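PDB 6NHZ: ATP-dependent DNA ligase from Mycobacterium tuberculosis, which seals breaks in double-stranded DNA at the expense of ATP and, with Ku, repairs double-strand breaks by non-homologous end joining. Local coordinates for residues A[192-197]-A[276-281]; A[246-251]-A[271-276]. The protein carries 1 engineered substitution. All coordinates share one frame; numbering follows the deposited sequence.

Contact 1 (A[192-197]-A[276-281]); sequences QEVVIG and AEVRYS
Four backbone hydrogen bonds join Gln192 to Val278 and Val194 to Ala276, two for each pair, as in an antiparallel pairing of strands 192-197 and 276-280. Gln192 N reaches Val278 O at 2.9 Å, and the reciprocal bond from Val278 N to Gln192 O is 3.0 Å. Glu193 and Glu277 form the non-hydrogen-bonded pair between them, where Glu193 CA leans on Ala276 O and Glu277 CA on Gln192 O through CA-H...O contacts. The short segments run at 132° to each other, well short of a flat antiparallel alignment.

Apolar contacts lie on the face that carries Val194, Ala276 and Val278. Val194 CG2 packs 4.4 Å from Val278 CG1 and also rests against Ala276, whose CB meets Ile196 CD1 at 4.1 Å; Met215 of strand 212-219 touches both valines. Farther along, the Tyr280 ring comes alongside Gln192, CE2 lying 3.6 Å from Gln192 CB, with Gln192 N at the ring edge.

Among the polar side chains, Gln192 has CG anti to its own N (chi1 178°) and then bends at chi2, which brings NE2 back to Glu193 O at 2.8 Å, in the carbonyl plane on a lone pair. Val307 O and Glu309 N also bind this buried amide. On the other face Glu277 OE2 is held by salt bridges to Arg298 and Arg295, which fix the carboxylate in place. This is antiparallel pairing within the curled beta-sheet of the OB-type C-terminal domain, with Glu277 on the side near the bound ATP and magnesium.

Contact 2 (A[246-251]-A[271-276]); sequences APLHTD and KPALVA
Leu248 O accepts the backbone N-H of Lys271 at 2.9 Å, with an N-H...O angle of 167°. The donor is tilted 26° from the carbonyl plane. The Lys271 chain then wraps past the same oxygen: its CG lies 3.6 Å from Leu248 O, so the aliphatic part of the lysine lies against the carbonyl that its backbone holds.

Thr250 flanks this bond. Its CG2 comes within 3.6 Å of Lys271 N, while its CB packs against Lys271 CG, the two side chains crossing at about a right angle. With OG1 anti to the threonine N (chi1 -171°), the methyl is left to face the lysine backbone. The bend at the end of the lysine chain carries NZ to 4.0 Å from Thr250 OG1, too far for a hydrogen bond.

The apolar part of the contact is built round one methyl. Leu248 CD1 meets Leu274 CG at 3.7 Å and Ala273 CB at 4.1 Å, the two leucines lying aslant to one another. Val270 of strand 268-270 also touches Leu248, and Leu297 of strand 293-297 touches Leu274, which ties this surface patch to the sheet beneath.

An inverse gamma turn at Pro272, with a weak bond from Ala273 N to Lys271 O, redirects the chain between strand 268-270 and strand 275-280, while Leu248 ends the 3-10 turn 246-248 that follows helix 236-245. The contact thus packs a helix-to-strand connection against a strand-to-strand turn at the surface of the OB-type domain, away from the ATP site.

In the fold
Contact 2 is nested along the chain inside the loop that contact 1 closes: the order is 192-197, 246-251, 271-276 and 276-281. Their centres lie 15 Å apart on the same side of the molecule. Both use strand 275-280 and share Ala276, which ends one segment and begins the other. They also touch directly, for Ile196 N probably bonds to Leu274 O and Val195 packs against Pro272. Strand 190-200 pairs with both 268-270 and 275-280, so the turn in contact 2 joins two of its partners. Contact 1 is buried in the sheet, its Glu277 facing the nucleotide-binding domain, whereas contact 2 lies at the surface, farther from the chain's centre.

Contact 1 (A[192-197]-A[276-281])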
ATOM      1  N   GLN A 192      -5.098 -11.977  -0.870  1.00 43.69           N
ATOM      2  CA  GLN A 192      -4.571 -13.312  -1.126  1.00 41.45           C
ATOM      3  C   GLN A 192      -3.422 -13.278  -2.128  1.00 36.28           C
ATOM      4  O   GLN A 192      -3.531 -12.651  -3.182  1.00 41.00           O
ATOM      5  CB  GLN A 192      -5.678 -14.233  -1.658  1.00 40.59           C
ATOM      6  CG  GLN A 192      -5.202 -15.628  -2.005  1.00 40.39           C
ATOM      7  CD  GLN A 192      -4.750 -16.394  -0.790  1.00 45.16           C
ATOM      8  OE1 GLN A 192      -5.471 -16.478   0.205  1.00 47.56           O
ATOM      9  NE2 GLN A 192      -3.547 -16.958  -0.857  1.00 43.18           N
ATOM     10  N   GLU A 193      -2.335 -13.982  -1.817  1.00 36.77           N
ATOM     11  CA  GLU A 193      -1.264 -14.193  -2.787  1.00 38.25           C
ATOM     12  C   GLU A 193      -1.624 -15.351  -3.711  1.00 36.83           C
ATOM     13  O   GLU A 193      -2.199 -16.352  -3.273  1.00 39.28           O
ATOM     14  CB  GLU A 193       0.062 -14.484  -2.088  1.00 39.01           C
ATOM     15  CG  GLU A 193       0.685 -13.277  -1.405  1.00 43.92           C
ATOM     16  CD  GLU A 193       1.555 -13.664  -0.231  1.00 47.27           C
ATOM     17  OE1 GLU A 193       1.853 -14.867  -0.069  1.00 47.76           O
ATOM     18  OE2 GLU A 193       1.935 -12.763   0.539  1.00 57.78           O
ATOM     19  N   VAL A 194      -1.277 -15.213  -4.995  1.00 33.12           N
ATOM     20  CA  VAL A 194      -1.594 -16.216  -6.008  1.00 31.86           C
ATOM     21  C   VAL A 194      -0.413 -16.390  -6.953  1.00 32.12           C
ATOM     22  O   VAL A 194       0.465 -15.531  -7.054  1.00 33.52           O
ATOM     23  CB  VAL A 194      -2.845 -15.840  -6.821  1.00 29.10           C
ATOM     24  CG1 VAL A 194      -4.089 -15.848  -5.941  1.00 33.60           C
ATOM     25  CG2 VAL A 194      -2.643 -14.474  -7.481  1.00 32.92           C
ATOM     26  N   VAL A 195      -0.410 -17.517  -7.669  1.00 31.62           N
ATOM     27  CA  VAL A 195       0.575 -17.783  -8.713  1.00 27.15           C
ATOM     28  C   VAL A 195      -0.116 -17.648 -10.065  1.00 31.81           C
ATOM     29  O   VAL A 195      -1.230 -18.156 -10.263  1.00 28.06           O
ATOM     30  CB  VAL A 195       1.222 -19.170  -8.530  1.00 30.66           C
ATOM     31  CG1 VAL A 195       2.187 -19.481  -9.650  1.00 30.59           C
ATOM     32  CG2 VAL A 195       1.951 -19.239  -7.192  1.00 33.25           C
ATOM     33  N   ILE A 196       0.513 -16.925 -10.981  1.00 28.74           N
ATOM     34  CA  ILE A 196      -0.058 -16.717 -12.307  1.00 30.54           C
ATOM     35  C   ILE A 196       0.209 -17.951 -13.151  1.00 27.95           C
ATOM     36  O   ILE A 196       1.349 -18.436 -13.220  1.00 28.00           O
ATOM     37  CB  ILE A 196       0.525 -15.456 -12.968  1.00 30.18           C
ATOM     38  CG1 ILE A 196       0.325 -14.261 -12.048  1.00 30.16           C
ATOM     39  CG2 ILE A 196      -0.156 -15.202 -14.317  1.00 28.85           C
ATOM     40  CD1 ILE A 196      -1.121 -14.003 -11.735  1.00 35.88           C
ATOM     41  N   GLY A 197      -0.845 -18.464 -13.787  1.00 30.52           N
ATOM     42  CA  GLY A 197      -0.764 -19.712 -14.525  1.00 28.02           C
ATOM     43  C   GLY A 197      -1.036 -19.561 -16.007  1.00 29.33           C
ATOM     44  O   GLY A 197      -0.753 -20.468 -16.797  1.00 26.17           O
ATOM     45  N   ALA A 276       1.633 -12.924  -7.564  1.00 34.45           N
ATOM     46  CA  ALA A 276       0.921 -11.657  -7.520  1.00 37.34           C
ATOM     47  C   ALA A 276       0.038 -11.635  -6.277  1.00 40.02           C
ATOM     48  O   ALA A 276      -0.038 -12.610  -5.521  1.00 36.96           O
ATOM     49  CB  ALA A 276       0.083 -11.432  -8.783  1.00 36.40           C
ATOM     50  N   GLU A 277      -0.629 -10.504  -6.060  1.00 39.45           N
ATOM     51  CA  GLU A 277      -1.500 -10.333  -4.908  1.00 38.99           C
ATOM     52  C   GLU A 277      -2.792  -9.683  -5.366  1.00 41.24           C
ATOM     53  O   GLU A 277      -2.779  -8.778  -6.207  1.00 45.50           O
ATOM     54  CB  GLU A 277      -0.826  -9.487  -3.815  1.00 46.07           C
ATOM     55  CG  GLU A 277      -1.689  -9.247  -2.572  1.00 46.47           C
ATOM     56  CD  GLU A 277      -1.154  -8.127  -1.680  1.00 52.03           C
ATOM     57  OE1 GLU A 277      -1.959  -7.429  -1.028  1.00 52.08           O
ATOM     58  OE2 GLU A 277       0.081  -7.951  -1.627  1.00 50.42           O
ATOM     59  N   VAL A 278      -3.913 -10.155  -4.819  1.00 40.18           N
ATOM     60  CA  VAL A 278      -5.222  -9.653  -5.204  1.00 42.39           C
ATOM     61  C   VAL A 278      -6.054  -9.407  -3.954  1.00 42.72           C
ATOM     62  O   VAL A 278      -5.838 -10.012  -2.902  1.00 42.70           O
ATOM     63  CB  VAL A 278      -5.964 -10.620  -6.153  1.00 44.69           C
ATOM     64  CG1 VAL A 278      -5.173 -10.829  -7.444  1.00 41.55           C
ATOM     65  CG2 VAL A 278      -6.234 -11.944  -5.452  1.00 39.89           C
ATOM     66  N   ARG A 279      -7.018  -8.504  -4.083  1.00 46.15           N
ATOM     67  CA  ARG A 279      -8.024  -8.315  -3.052  1.00 47.03           C
ATOM     68  C   ARG A 279      -9.291  -9.039  -3.478  1.00 46.74           C
ATOM     69  O   ARG A 279      -9.568  -9.189  -4.670  1.00 52.29           O
ATOM     70  CB  ARG A 279      -8.317  -6.827  -2.801  1.00 49.67           C
ATOM     71  CG  ARG A 279      -9.613  -6.319  -3.423  1.00 50.34           C
ATOM     72  CD  ARG A 279      -9.784  -4.802  -3.279  1.00 52.05           C
ATOM     73  NE  ARG A 279     -11.179  -4.405  -3.482  1.00 55.10           N
ATOM     74  CZ  ARG A 279     -11.623  -3.149  -3.472  1.00 54.26           C
ATOM     75  NH1 ARG A 279     -10.785  -2.141  -3.258  1.00 50.96           N
ATOM     76  NH2 ARG A 279     -12.914  -2.901  -3.674  1.00 53.64           N
ATOM     77  N   TYR A 280     -10.059  -9.491  -2.491  1.00 46.49           N
ATOM     78  CA  TYR A 280     -11.237 -10.294  -2.780  1.00 49.27           C
ATOM     79  C   TYR A 280     -12.193 -10.198  -1.604  1.00 47.42           C
ATOM     80  O   TYR A 280     -11.785  -9.962  -0.463  1.00 49.99           O
ATOM     81  CB  TYR A 280     -10.857 -11.760  -3.044  1.00 47.37           C
ATOM     82  CG  TYR A 280     -10.400 -12.496  -1.802  1.00 41.84           C
ATOM     83  CD1 TYR A 280     -11.271 -13.321  -1.105  1.00 44.95           C
ATOM     84  CD2 TYR A 280      -9.106 -12.357  -1.325  1.00 40.74           C
ATOM     85  CE1 TYR A 280     -10.869 -13.992   0.030  1.00 42.52           C
ATOM     86  CE2 TYR A 280      -8.691 -13.024  -0.188  1.00 41.65           C
ATOM     87  CZ  TYR A 280      -9.580 -13.843   0.485  1.00 41.53           C
ATOM     88  OH  TYR A 280      -9.186 -14.512   1.618  1.00 39.67           O
ATOM     89  N   SER A 281     -13.476 -10.404  -1.897  1.00 51.36           N
ATOM     90  CA  SER A 281     -14.478 -10.481  -0.833  1.00 51.97           C
ATOM     91  C   SER A 281     -14.375 -11.810  -0.089  1.00 54.83           C
ATOM     92  O   SER A 281     -13.978 -11.853   1.080  1.00 53.29           O
ATOM     93  CB  SER A 281     -15.884 -10.270  -1.414  1.00 53.78           C
ATOM     94  OG  SER A 281     -16.149 -11.160  -2.484  1.00 57.95           O
TER

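Contact 2 (A[246-251]-A[271-276])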
ATOM      1  N   ALA A 246       6.541 -13.397 -21.151  1.00 43.17           N
ATOM      2  CA  ALA A 246       7.174 -13.902 -22.368  1.00 43.85           C
ATOM      3  C   ALA A 246       8.147 -15.055 -22.114  1.00 44.71           C
ATOM      4  O   ALA A 246       7.971 -16.130 -22.705  1.00 46.16           O
ATOM      5  CB  ALA A 246       7.882 -12.766 -23.111  1.00 45.98           C
ATOM      6  N   PRO A 247       9.165 -14.909 -21.249  1.00 42.47           N
ATOM      7  CA  PRO A 247      10.107 -16.026 -21.062  1.00 42.52           C
ATOM      8  C   PRO A 247       9.464 -17.251 -20.435  1.00 41.40           C
ATOM      9  O   PRO A 247      10.052 -18.339 -20.497  1.00 42.45           O
ATOM     10  CB  PRO A 247      11.189 -15.443 -20.135  1.00 41.77           C
ATOM     11  CG  PRO A 247      10.853 -13.997 -19.948  1.00 44.64           C
ATOM     12  CD  PRO A 247       9.406 -13.847 -20.256  1.00 43.59           C
ATOM     13  N   LEU A 248       8.284 -17.108 -19.835  1.00 39.88           N
ATOM     14  CA  LEU A 248       7.656 -18.195 -19.100  1.00 44.07           C
ATOM     15  C   LEU A 248       6.731 -19.046 -19.964  1.00 43.63           C
ATOM     16  O   LEU A 248       6.226 -20.058 -19.464  1.00 39.77           O
ATOM     17  CB  LEU A 248       6.883 -17.641 -17.896  1.00 38.37           C
ATOM     18  CG  LEU A 248       7.668 -16.641 -17.035  1.00 38.85           C
ATOM     19  CD1 LEU A 248       6.853 -16.181 -15.832  1.00 38.98           C
ATOM     20  CD2 LEU A 248       8.990 -17.252 -16.594  1.00 39.65           C
ATOM     21  N   HIS A 249       6.523 -18.668 -21.233  1.00 41.31           N
ATOM     22  CA  HIS A 249       5.691 -19.410 -22.186  1.00 43.56           C
ATOM     23  C   HIS A 249       5.878 -20.916 -22.058  1.00 41.08           C
ATOM     24  O   HIS A 249       7.004 -21.411 -21.993  1.00 45.36           O
ATOM     25  CB  HIS A 249       6.036 -18.989 -23.615  1.00 45.51           C
ATOM     26  CG  HIS A 249       5.252 -17.817 -24.115  1.00 51.67           C
ATOM     27  ND1 HIS A 249       3.973 -17.533 -23.688  1.00 53.61           N
ATOM     28  CD2 HIS A 249       5.576 -16.848 -25.004  1.00 54.27           C
ATOM     29  CE1 HIS A 249       3.539 -16.443 -24.296  1.00 56.49           C
ATOM     30  NE2 HIS A 249       4.493 -16.008 -25.100  1.00 58.19           N
ATOM     31  N   THR A 250       4.766 -21.645 -22.019  1.00 39.04           N
ATOM     32  CA  THR A 250       4.825 -23.100 -21.997  1.00 40.71           C
ATOM     33  C   THR A 250       3.535 -23.642 -22.592  1.00 36.91           C
ATOM     34  O   THR A 250       2.487 -23.004 -22.503  1.00 36.64           O
ATOM     35  CB  THR A 250       5.034 -23.648 -20.579  1.00 42.55           C
ATOM     36  OG1 THR A 250       5.283 -25.058 -20.645  1.00 44.58           O
ATOM     37  CG2 THR A 250       3.798 -23.394 -19.724  1.00 37.86           C
ATOM     38  N   ASP A 251       3.627 -24.810 -23.228  1.00 42.17           N
ATOM     39  CA  ASP A 251       2.429 -25.438 -23.778  1.00 43.13           C
ATOM     40  C   ASP A 251       1.630 -26.169 -22.705  1.00 44.58           C
ATOM     41  O   ASP A 251       0.405 -26.289 -22.818  1.00 41.15           O
ATOM     42  CB  ASP A 251       2.798 -26.421 -24.898  1.00 48.13           C
ATOM     43  CG  ASP A 251       3.466 -25.743 -26.091  1.00 48.87           C
ATOM     44  OD1 ASP A 251       4.313 -26.397 -26.745  1.00 52.84           O
ATOM     45  OD2 ASP A 251       3.147 -24.570 -26.379  1.00 50.73           O
ATOM     46  N   LYS A 271       4.788 -21.065 -17.123  1.00 33.33           N
ATOM     47  CA  LYS A 271       5.313 -21.807 -15.995  1.00 35.66           C
ATOM     48  C   LYS A 271       4.912 -21.087 -14.710  1.00 33.62           C
ATOM     49  O   LYS A 271       4.863 -19.849 -14.681  1.00 32.83           O
ATOM     50  CB  LYS A 271       6.830 -21.940 -16.108  1.00 38.79           C
ATOM     51  CG  LYS A 271       7.234 -22.772 -17.312  1.00 42.34           C
ATOM     52  CD  LYS A 271       8.704 -22.671 -17.620  1.00 47.56           C
ATOM     53  CE  LYS A 271       9.061 -23.626 -18.735  1.00 51.72           C
ATOM     54  NZ  LYS A 271       8.565 -24.998 -18.419  1.00 57.56           N
ATOM     55  N   PRO A 272       4.564 -21.822 -13.653  1.00 33.24           N
ATOM     56  CA  PRO A 272       4.042 -21.178 -12.439  1.00 32.96           C
ATOM     57  C   PRO A 272       5.128 -20.488 -11.637  1.00 35.48           C
ATOM     58  O   PRO A 272       5.598 -21.036 -10.636  1.00 38.99           O
ATOM     59  CB  PRO A 272       3.440 -22.351 -11.655  1.00 32.88           C
ATOM     60  CG  PRO A 272       4.226 -23.547 -12.111  1.00 31.88           C
ATOM     61  CD  PRO A 272       4.550 -23.295 -13.556  1.00 35.45           C
ATOM     62  N   ALA A 273       5.522 -19.286 -12.052  1.00 37.63           N
ATOM     63  CA  ALA A 273       6.667 -18.606 -11.455  1.00 39.58           C
ATOM     64  C   ALA A 273       6.320 -17.275 -10.815  1.00 37.35           C
ATOM     65  O   ALA A 273       6.815 -16.978  -9.724  1.00 42.11           O
ATOM     66  CB  ALA A 273       7.766 -18.389 -12.514  1.00 38.09           C
ATOM     67  N   LEU A 274       5.494 -16.456 -11.461  1.00 39.88           N
ATOM     68  CA  LEU A 274       5.177 -15.135 -10.934  1.00 36.76           C
ATOM     69  C   LEU A 274       4.157 -15.231  -9.804  1.00 38.90           C
ATOM     70  O   LEU A 274       3.112 -15.881  -9.946  1.00 36.77           O
ATOM     71  CB  LEU A 274       4.652 -14.225 -12.042  1.00 40.63           C
ATOM     72  CG  LEU A 274       5.624 -13.906 -13.184  1.00 40.36           C
ATOM     73  CD1 LEU A 274       4.907 -13.290 -14.371  1.00 44.14           C
ATOM     74  CD2 LEU A 274       6.723 -12.989 -12.690  1.00 40.46           C
ATOM     75  N   VAL A 275       4.472 -14.592  -8.674  1.00 35.97           N
ATOM     76  CA  VAL A 275       3.539 -14.430  -7.562  1.00 36.39           C
ATOM     77  C   VAL A 275       2.960 -13.024  -7.613  1.00 38.06           C
ATOM     78  O   VAL A 275       3.706 -12.040  -7.693  1.00 43.85           O
ATOM     79  CB  VAL A 275       4.218 -14.684  -6.207  1.00 36.03           C
ATOM     80  CG1 VAL A 275       3.228 -14.414  -5.081  1.00 39.09           C
ATOM     81  CG2 VAL A 275       4.773 -16.102  -6.127  1.00 33.36           C
ATOM     82  N   ALA A 276       1.633 -12.924  -7.564  1.00 34.45           N
ATOM     83  CA  ALA A 276       0.921 -11.657  -7.520  1.00 37.34           C
ATOM     84  C   ALA A 276       0.038 -11.635  -6.277  1.00 40.02           C
ATOM     85  O   ALA A 276      -0.038 -12.610  -5.521  1.00 36.96           O
ATOM     86  CB  ALA A 276       0.083 -11.432  -8.783  1.00 36.40           C
TER